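Local coordinates for protein fructose-bisphosphate aldolase class I (Thermoproteus tenax, PDB 1W8S) that is a class I aldolase of the DeoC/LacD family, built on a TIM-barrel fold, at residues Lys179-Val191 / Lys215-Gly227. The protein carries 2 engineered substitutions. Residues are numbered along the deposited sequence; the frame is centred on the assembly and turned at random.
Sequences KYTGDPKTFSWAV and KQVEGVLEAGALG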
ATOM      1  N   LYS E 179      19.019 -18.538  14.871  1.00 14.15           N
ATOM      2  CA  LYS E 179      20.434 -18.859  14.665  1.00 13.83           C
ATOM      3  C   LYS E 179      21.122 -19.190  15.984  1.00 13.82           C
ATOM      4  O   LYS E 179      20.791 -18.658  17.034  1.00 13.51           O
ATOM      5  CB  LYS E 179      21.153 -17.667  13.977  1.00 13.72           C
ATOM      6  CG  LYS E 179      20.625 -17.434  12.529  1.00 17.34           C
ATOM      7  CD  LYS E 179      21.504 -16.508  11.673  1.00 18.93           C
ATOM      8  CE  LYS E 179      21.127 -16.671  10.192  1.00 20.74           C
ATOM      9  NZ  LYS E 179      21.916 -15.821   9.228  1.00 24.12           N
ATOM     10  N   TYR E 180      22.110 -20.064  15.908  1.00 13.98           N
ATOM     11  CA  TYR E 180      22.923 -20.427  17.044  1.00 13.93           C
ATOM     12  C   TYR E 180      23.942 -19.323  17.345  1.00 13.76           C
ATOM     13  O   TYR E 180      24.514 -18.730  16.422  1.00 13.60           O
ATOM     14  CB  TYR E 180      23.650 -21.751  16.723  1.00 14.37           C
ATOM     15  CG  TYR E 180      24.383 -22.372  17.881  1.00 13.23           C
ATOM     16  CD1 TYR E 180      23.801 -22.456  19.142  1.00 13.97           C
ATOM     17  CD2 TYR E 180      25.654 -22.917  17.714  1.00 14.93           C
ATOM     18  CE1 TYR E 180      24.465 -23.023  20.212  1.00 13.81           C
ATOM     19  CE2 TYR E 180      26.333 -23.496  18.798  1.00 12.75           C
ATOM     20  CZ  TYR E 180      25.726 -23.540  20.044  1.00 13.74           C
ATOM     21  OH  TYR E 180      26.378 -24.108  21.128  1.00 12.29           O
ATOM     22  N   THR E 181      24.162 -19.057  18.640  1.00 14.03           N
ATOM     23  CA  THR E 181      25.176 -18.101  19.079  1.00 14.10           C
ATOM     24  C   THR E 181      26.608 -18.647  19.041  1.00 15.04           C
ATOM     25  O   THR E 181      27.567 -17.876  19.155  1.00 14.94           O
ATOM     26  CB  THR E 181      24.886 -17.628  20.516  1.00 14.96           C
ATOM     27  OG1 THR E 181      24.744 -18.770  21.409  1.00 12.62           O
ATOM     28  CG2 THR E 181      23.550 -16.841  20.548  1.00 13.57           C
ATOM     29  N   GLY E 182      26.762 -19.969  18.935  1.00 15.37           N
ATOM     30  CA  GLY E 182      28.086 -20.586  18.966  1.00 16.16           C
ATOM     31  C   GLY E 182      28.507 -21.113  20.334  1.00 16.88           C
ATOM     32  O   GLY E 182      29.613 -21.631  20.492  1.00 16.25           O
ATOM     33  N   ASP E 183      27.639 -20.977  21.330  1.00 17.56           N
ATOM     34  CA  ASP E 183      27.917 -21.525  22.647  1.00 18.30           C
ATOM     35  C   ASP E 183      26.646 -21.720  23.476  1.00 18.13           C
ATOM     36  O   ASP E 183      25.696 -20.932  23.386  1.00 17.44           O
ATOM     37  CB  ASP E 183      28.949 -20.688  23.405  1.00 19.25           C
ATOM     38  CG  ASP E 183      28.336 -19.534  24.144  1.00 20.86           C
ATOM     39  OD1 ASP E 183      28.170 -18.472  23.503  1.00 23.86           O
ATOM     40  OD2 ASP E 183      28.014 -19.601  25.359  1.00 20.55           O
ATOM     41  N   PRO E 184      26.620 -22.797  24.254  1.00 17.85           N
ATOM     42  CA  PRO E 184      25.407 -23.155  24.989  1.00 17.78           C
ATOM     43  C   PRO E 184      24.990 -22.170  26.065  1.00 17.16           C
ATOM     44  O   PRO E 184      23.794 -22.082  26.302  1.00 16.62           O
ATOM     45  CB  PRO E 184      25.740 -24.535  25.595  1.00 17.90           C
ATOM     46  CG  PRO E 184      27.226 -24.656  25.560  1.00 18.90           C
ATOM     47  CD  PRO E 184      27.695 -23.792  24.432  1.00 18.22           C
ATOM     48  N   LYS E 185      25.907 -21.454  26.697  1.00 16.57           N
ATOM     49  CA  LYS E 185      25.489 -20.523  27.753  1.00 17.50           C
ATOM     50  C   LYS E 185      24.624 -19.386  27.167  1.00 16.51           C
ATOM     51  O   LYS E 185      23.513 -19.135  27.658  1.00 15.81           O
ATOM     52  CB  LYS E 185      26.687 -19.996  28.555  1.00 18.79           C
ATOM     53  CG  LYS E 185      26.410 -18.733  29.424  1.00 22.67           C
ATOM     54  CD  LYS E 185      25.661 -19.017  30.714  1.00 27.39           C
ATOM     55  CE  LYS E 185      26.556 -18.797  31.945  1.00 30.83           C
ATOM     56  NZ  LYS E 185      26.967 -17.351  32.112  1.00 33.39           N
ATOM     57  N   THR E 186      25.109 -18.740  26.101  1.00 15.05           N
ATOM     58  CA  THR E 186      24.410 -17.605  25.526  1.00 14.47           C
ATOM     59  C   THR E 186      23.171 -18.082  24.821  1.00 13.57           C
ATOM     60  O   THR E 186      22.160 -17.394  24.805  1.00 14.04           O
ATOM     61  CB  THR E 186      25.304 -16.783  24.554  1.00 14.11           C
ATOM     62  OG1 THR E 186      25.805 -17.629  23.518  1.00 12.70           O
ATOM     63  CG2 THR E 186      26.533 -16.246  25.265  1.00 15.97           C
ATOM     64  N   PHE E 187      23.226 -19.267  24.226  1.00 13.35           N
ATOM     65  CA  PHE E 187      22.042 -19.812  23.573  1.00 13.63           C
ATOM     66  C   PHE E 187      20.956 -20.236  24.578  1.00 13.48           C
ATOM     67  O   PHE E 187      19.773 -20.142  24.286  1.00 13.22           O
ATOM     68  CB  PHE E 187      22.403 -20.981  22.682  1.00 13.70           C
ATOM     69  CG  PHE E 187      21.360 -21.266  21.638  1.00 13.82           C
ATOM     70  CD1 PHE E 187      21.055 -20.298  20.667  1.00 14.26           C
ATOM     71  CD2 PHE E 187      20.678 -22.457  21.620  1.00 14.70           C
ATOM     72  CE1 PHE E 187      20.115 -20.556  19.678  1.00 11.50           C
ATOM     73  CE2 PHE E 187      19.732 -22.704  20.644  1.00 15.43           C
ATOM     74  CZ  PHE E 187      19.455 -21.747  19.673  1.00 15.13           C
ATOM     75  N   SER E 188      21.348 -20.691  25.773  1.00 13.44           N
ATOM     76  CA  SER E 188      20.353 -21.031  26.809  1.00 13.79           C
ATOM     77  C   SER E 188      19.554 -19.797  27.271  1.00 13.97           C
ATOM     78  O   SER E 188      18.419 -19.945  27.703  1.00 14.72           O
ATOM     79  CB  SER E 188      21.026 -21.698  28.016  1.00 14.05           C
ATOM     80  OG  SER E 188      21.876 -20.772  28.621  1.00 15.89           O
ATOM     81  N   TRP E 189      20.143 -18.597  27.215  1.00 13.83           N
ATOM     82  CA  TRP E 189      19.408 -17.360  27.520  1.00 13.82           C
ATOM     83  C   TRP E 189      18.312 -17.111  26.446  1.00 13.64           C
ATOM     84  O   TRP E 189      17.196 -16.709  26.755  1.00 12.90           O
ATOM     85  CB  TRP E 189      20.354 -16.148  27.601  1.00 14.05           C
ATOM     86  CG  TRP E 189      19.664 -14.799  27.804  1.00 14.62           C
ATOM     87  CD1 TRP E 189      19.732 -13.700  26.982  1.00 16.43           C
ATOM     88  CD2 TRP E 189      18.841 -14.413  28.907  1.00 15.49           C
ATOM     89  NE1 TRP E 189      18.967 -12.675  27.490  1.00 15.80           N
ATOM     90  CE2 TRP E 189      18.420 -13.081  28.680  1.00 16.36           C
ATOM     91  CE3 TRP E 189      18.414 -15.057  30.075  1.00 17.71           C
ATOM     92  CZ2 TRP E 189      17.597 -12.392  29.570  1.00 14.70           C
ATOM     93  CZ3 TRP E 189      17.595 -14.364  30.962  1.00 18.29           C
ATOM     94  CH2 TRP E 189      17.197 -13.051  30.703  1.00 16.95           C
ATOM     95  N   ALA E 190      18.647 -17.336  25.184  1.00 14.01           N
ATOM     96  CA  ALA E 190      17.657 -17.260  24.110  1.00 13.57           C
ATOM     97  C   ALA E 190      16.502 -18.228  24.305  1.00 13.74           C
ATOM     98  O   ALA E 190      15.329 -17.871  24.177  1.00 14.03           O
ATOM     99  CB  ALA E 190      18.338 -17.518  22.770  1.00 14.05           C
ATOM    100  N   VAL E 191      16.837 -19.478  24.616  1.00 14.12           N
ATOM    101  CA  VAL E 191      15.857 -20.501  24.921  1.00 14.29           C
ATOM    102  C   VAL E 191      15.017 -20.097  26.119  1.00 15.20           C
ATOM    103  O   VAL E 191      13.804 -20.323  26.126  1.00 14.93           O
ATOM    104  CB  VAL E 191      16.571 -21.853  25.178  1.00 14.94           C
ATOM    105  CG1 VAL E 191      15.602 -22.933  25.704  1.00 15.33           C
ATOM    106  CG2 VAL E 191      17.278 -22.319  23.902  1.00 13.12           C
ATOM    107  N   LYS E 215      29.112 -30.757  17.228  1.00 16.41           N
ATOM    108  CA  LYS E 215      29.461 -30.024  18.444  1.00 17.12           C
ATOM    109  C   LYS E 215      28.546 -28.820  18.656  1.00 15.87           C
ATOM    110  O   LYS E 215      28.203 -28.492  19.787  1.00 15.45           O
ATOM    111  CB  LYS E 215      30.936 -29.572  18.398  1.00 17.72           C
ATOM    112  CG  LYS E 215      31.942 -30.690  18.676  1.00 21.18           C
ATOM    113  CD  LYS E 215      33.255 -30.175  19.290  1.00 25.26           C
ATOM    114  CE  LYS E 215      33.192 -30.203  20.838  1.00 28.10           C
ATOM    115  NZ  LYS E 215      31.877 -29.628  21.352  1.00 28.24           N
ATOM    116  N   GLN E 216      28.153 -28.149  17.575  1.00 15.32           N
ATOM    117  CA  GLN E 216      27.168 -27.086  17.669  1.00 14.71           C
ATOM    118  C   GLN E 216      25.810 -27.646  18.100  1.00 13.83           C
ATOM    119  O   GLN E 216      25.163 -27.085  18.970  1.00 12.28           O
ATOM    120  CB  GLN E 216      26.998 -26.350  16.334  1.00 15.60           C
ATOM    121  CG  GLN E 216      28.204 -25.524  15.931  1.00 17.96           C
ATOM    122  CD  GLN E 216      28.109 -24.963  14.511  1.00 20.68           C
ATOM    123  OE1 GLN E 216      27.320 -25.437  13.691  1.00 22.77           O
ATOM    124  NE2 GLN E 216      28.920 -23.956  14.223  1.00 21.39           N
ATOM    125  N   VAL E 217      25.377 -28.734  17.465  1.00 12.96           N
ATOM    126  CA  VAL E 217      24.120 -29.377  17.812  1.00 13.48           C
ATOM    127  C   VAL E 217      24.130 -29.821  19.291  1.00 13.67           C
ATOM    128  O   VAL E 217      23.139 -29.670  19.998  1.00 13.32           O
ATOM    129  CB  VAL E 217      23.822 -30.571  16.884  1.00 13.19           C
ATOM    130  CG1 VAL E 217      22.564 -31.327  17.364  1.00 14.76           C
ATOM    131  CG2 VAL E 217      23.615 -30.092  15.467  1.00 13.98           C
ATOM    132  N   GLU E 218      25.262 -30.328  19.752  1.00 14.30           N
ATOM    133  CA  GLU E 218      25.399 -30.738  21.152  1.00 16.04           C
ATOM    134  C   GLU E 218      25.139 -29.536  22.063  1.00 15.53           C
ATOM    135  O   GLU E 218      24.397 -29.636  23.046  1.00 15.12           O
ATOM    136  CB  GLU E 218      26.801 -31.320  21.411  1.00 17.08           C
ATOM    137  CG  GLU E 218      26.900 -32.201  22.635  1.00 21.00           C
ATOM    138  CD  GLU E 218      28.197 -33.014  22.676  1.00 26.95           C
ATOM    139  OE1 GLU E 218      28.524 -33.533  23.769  1.00 29.50           O
ATOM    140  OE2 GLU E 218      28.883 -33.151  21.621  1.00 28.97           O
ATOM    141  N   GLY E 219      25.752 -28.401  21.707  1.00 15.06           N
ATOM    142  CA  GLY E 219      25.554 -27.142  22.405  1.00 14.79           C
ATOM    143  C   GLY E 219      24.097 -26.729  22.427  1.00 14.17           C
ATOM    144  O   GLY E 219      23.566 -26.313  23.447  1.00 13.77           O
ATOM    145  N   VAL E 220      23.445 -26.840  21.276  1.00 14.07           N
ATOM    146  CA  VAL E 220      22.036 -26.469  21.140  1.00 14.81           C
ATOM    147  C   VAL E 220      21.154 -27.273  22.108  1.00 14.89           C
ATOM    148  O   VAL E 220      20.267 -26.732  22.783  1.00 14.54           O
ATOM    149  CB  VAL E 220      21.587 -26.693  19.669  1.00 14.60           C
ATOM    150  CG1 VAL E 220      20.093 -26.797  19.531  1.00 15.99           C
ATOM    151  CG2 VAL E 220      22.144 -25.578  18.781  1.00 16.05           C
ATOM    152  N   LEU E 221      21.406 -28.566  22.167  1.00 15.54           N
ATOM    153  CA  LEU E 221      20.647 -29.444  23.056  1.00 15.78           C
ATOM    154  C   LEU E 221      20.936 -29.172  24.541  1.00 15.82           C
ATOM    155  O   LEU E 221      20.034 -29.231  25.346  1.00 15.36           O
ATOM    156  CB  LEU E 221      20.910 -30.904  22.715  1.00 16.32           C
ATOM    157  CG  LEU E 221      20.450 -31.345  21.323  1.00 16.84           C
ATOM    158  CD1 LEU E 221      21.108 -32.665  20.946  1.00 17.92           C
ATOM    159  CD2 LEU E 221      18.910 -31.428  21.272  1.00 17.55           C
ATOM    160  N   GLU E 222      22.183 -28.874  24.889  1.00 16.38           N
ATOM    161  CA  GLU E 222      22.567 -28.523  26.269  1.00 16.97           C
ATOM    162  C   GLU E 222      21.889 -27.258  26.740  1.00 17.03           C
ATOM    163  O   GLU E 222      21.593 -27.103  27.923  1.00 16.60           O
ATOM    164  CB  GLU E 222      24.070 -28.288  26.365  1.00 17.47           C
ATOM    165  CG  GLU E 222      24.888 -29.561  26.327  1.00 21.00           C
ATOM    166  CD  GLU E 222      26.299 -29.360  26.825  1.00 23.28           C
ATOM    167  OE1 GLU E 222      26.816 -28.221  26.743  1.00 24.11           O
ATOM    168  OE2 GLU E 222      26.886 -30.346  27.308  1.00 26.95           O
ATOM    169  N   ALA E 223      21.660 -26.357  25.785  1.00 16.06           N
ATOM    170  CA  ALA E 223      21.027 -25.074  26.035  1.00 16.32           C
ATOM    171  C   ALA E 223      19.532 -25.270  26.207  1.00 15.87           C
ATOM    172  O   ALA E 223      18.851 -24.373  26.637  1.00 16.59           O
ATOM    173  CB  ALA E 223      21.276 -24.137  24.897  1.00 16.47           C
ATOM    174  N   GLY E 224      19.029 -26.449  25.875  1.00 15.39           N
ATOM    175  CA  GLY E 224      17.639 -26.782  26.158  1.00 16.29           C
ATOM    176  C   GLY E 224      16.737 -26.546  24.962  1.00 15.43           C
ATOM    177  O   GLY E 224      15.509 -26.535  25.074  1.00 17.33           O
ATOM    178  N   ALA E 225      17.317 -26.358  23.794  1.00 14.77           N
ATOM    179  CA  ALA E 225      16.483 -26.252  22.591  1.00 14.43           C
ATOM    180  C   ALA E 225      15.761 -27.566  22.249  1.00 14.18           C
ATOM    181  O   ALA E 225      16.191 -28.675  22.638  1.00 14.42           O
ATOM    182  CB  ALA E 225      17.298 -25.806  21.447  1.00 14.00           C
ATOM    183  N   LEU E 226      14.696 -27.431  21.461  1.00 13.38           N
ATOM    184  CA  LEU E 226      13.932 -28.575  21.009  1.00 13.44           C
ATOM    185  C   LEU E 226      14.694 -29.416  19.994  1.00 12.62           C
ATOM    186  O   LEU E 226      14.465 -30.607  19.886  1.00 11.03           O
ATOM    187  CB  LEU E 226      12.599 -28.134  20.396  1.00 12.87           C
ATOM    188  CG  LEU E 226      11.696 -29.261  19.914  1.00 13.74           C
ATOM    189  CD1 LEU E 226      11.193 -30.123  21.068  1.00 15.56           C
ATOM    190  CD2 LEU E 226      10.558 -28.710  19.134  1.00 13.60           C
ATOM    191  N   GLY E 227      15.576 -28.788  19.238  1.00 12.64           N
ATOM    192  CA  GLY E 227      16.276 -29.486  18.175  1.00 13.06           C
ATOM    193  C   GLY E 227      16.744 -28.569  17.054  1.00 13.76           C
ATOM    194  O   GLY E 227      17.101 -27.417  17.297  1.00 12.54           O
TER
HETATM  195  O   HOH W   1      28.673 -25.436  20.861  1.00 38.87           O
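The ring of Y180 lies against the helix at G219 and V220 and fills the tight end of this contact. One methyl of V220, CG2, sits over one face of the ring, 3.9 Å from its centroid, a CH-pi contact; the backbone N of G182 covers the opposite face, so the ring is held flat between the two. With CG anti to the backbone N (chi1 -171°), Y180 reaches across until its OH is 3.4 Å from G219 CA; a beta carbon at this position would collide with the hydroxyl, so glycine suits it. No hydrogen bond joins the two segments directly; the polar link is a water, 2.7 Å from Y180 OH, that donates to K215 O. F187 brings its ring edge to A223 and A225, with CD2 3.7 Å from A223 CB. The small A223 lets the helices close to 8.5 Å between axes, crossing at -46°: its CB rests 3.5 Å from P184 O in the first turn of the neighbouring helix and also meets S188. At the C-terminal end of the contact V191 CG1 lies 3.7 Å from G224 O, where a Schellman motif ends the other helix and glycine accommodates the positive phi. The outer side is looser. P184, suited to a helix's first turn, lies alongside the exposed E222, CG being 3.8 Å from OE1. M201 of strand 199-202 touches Y180 and V220, and V199 touches F187, while K179, just before Y180, forms a salt bridge with the bound 1,6-di-O-phosphono-beta-D-fructofuranose. Two successive helices packed side by side on the strand that separates them in sequence are characteristic of the beta/alpha repeats of a TIM barrel.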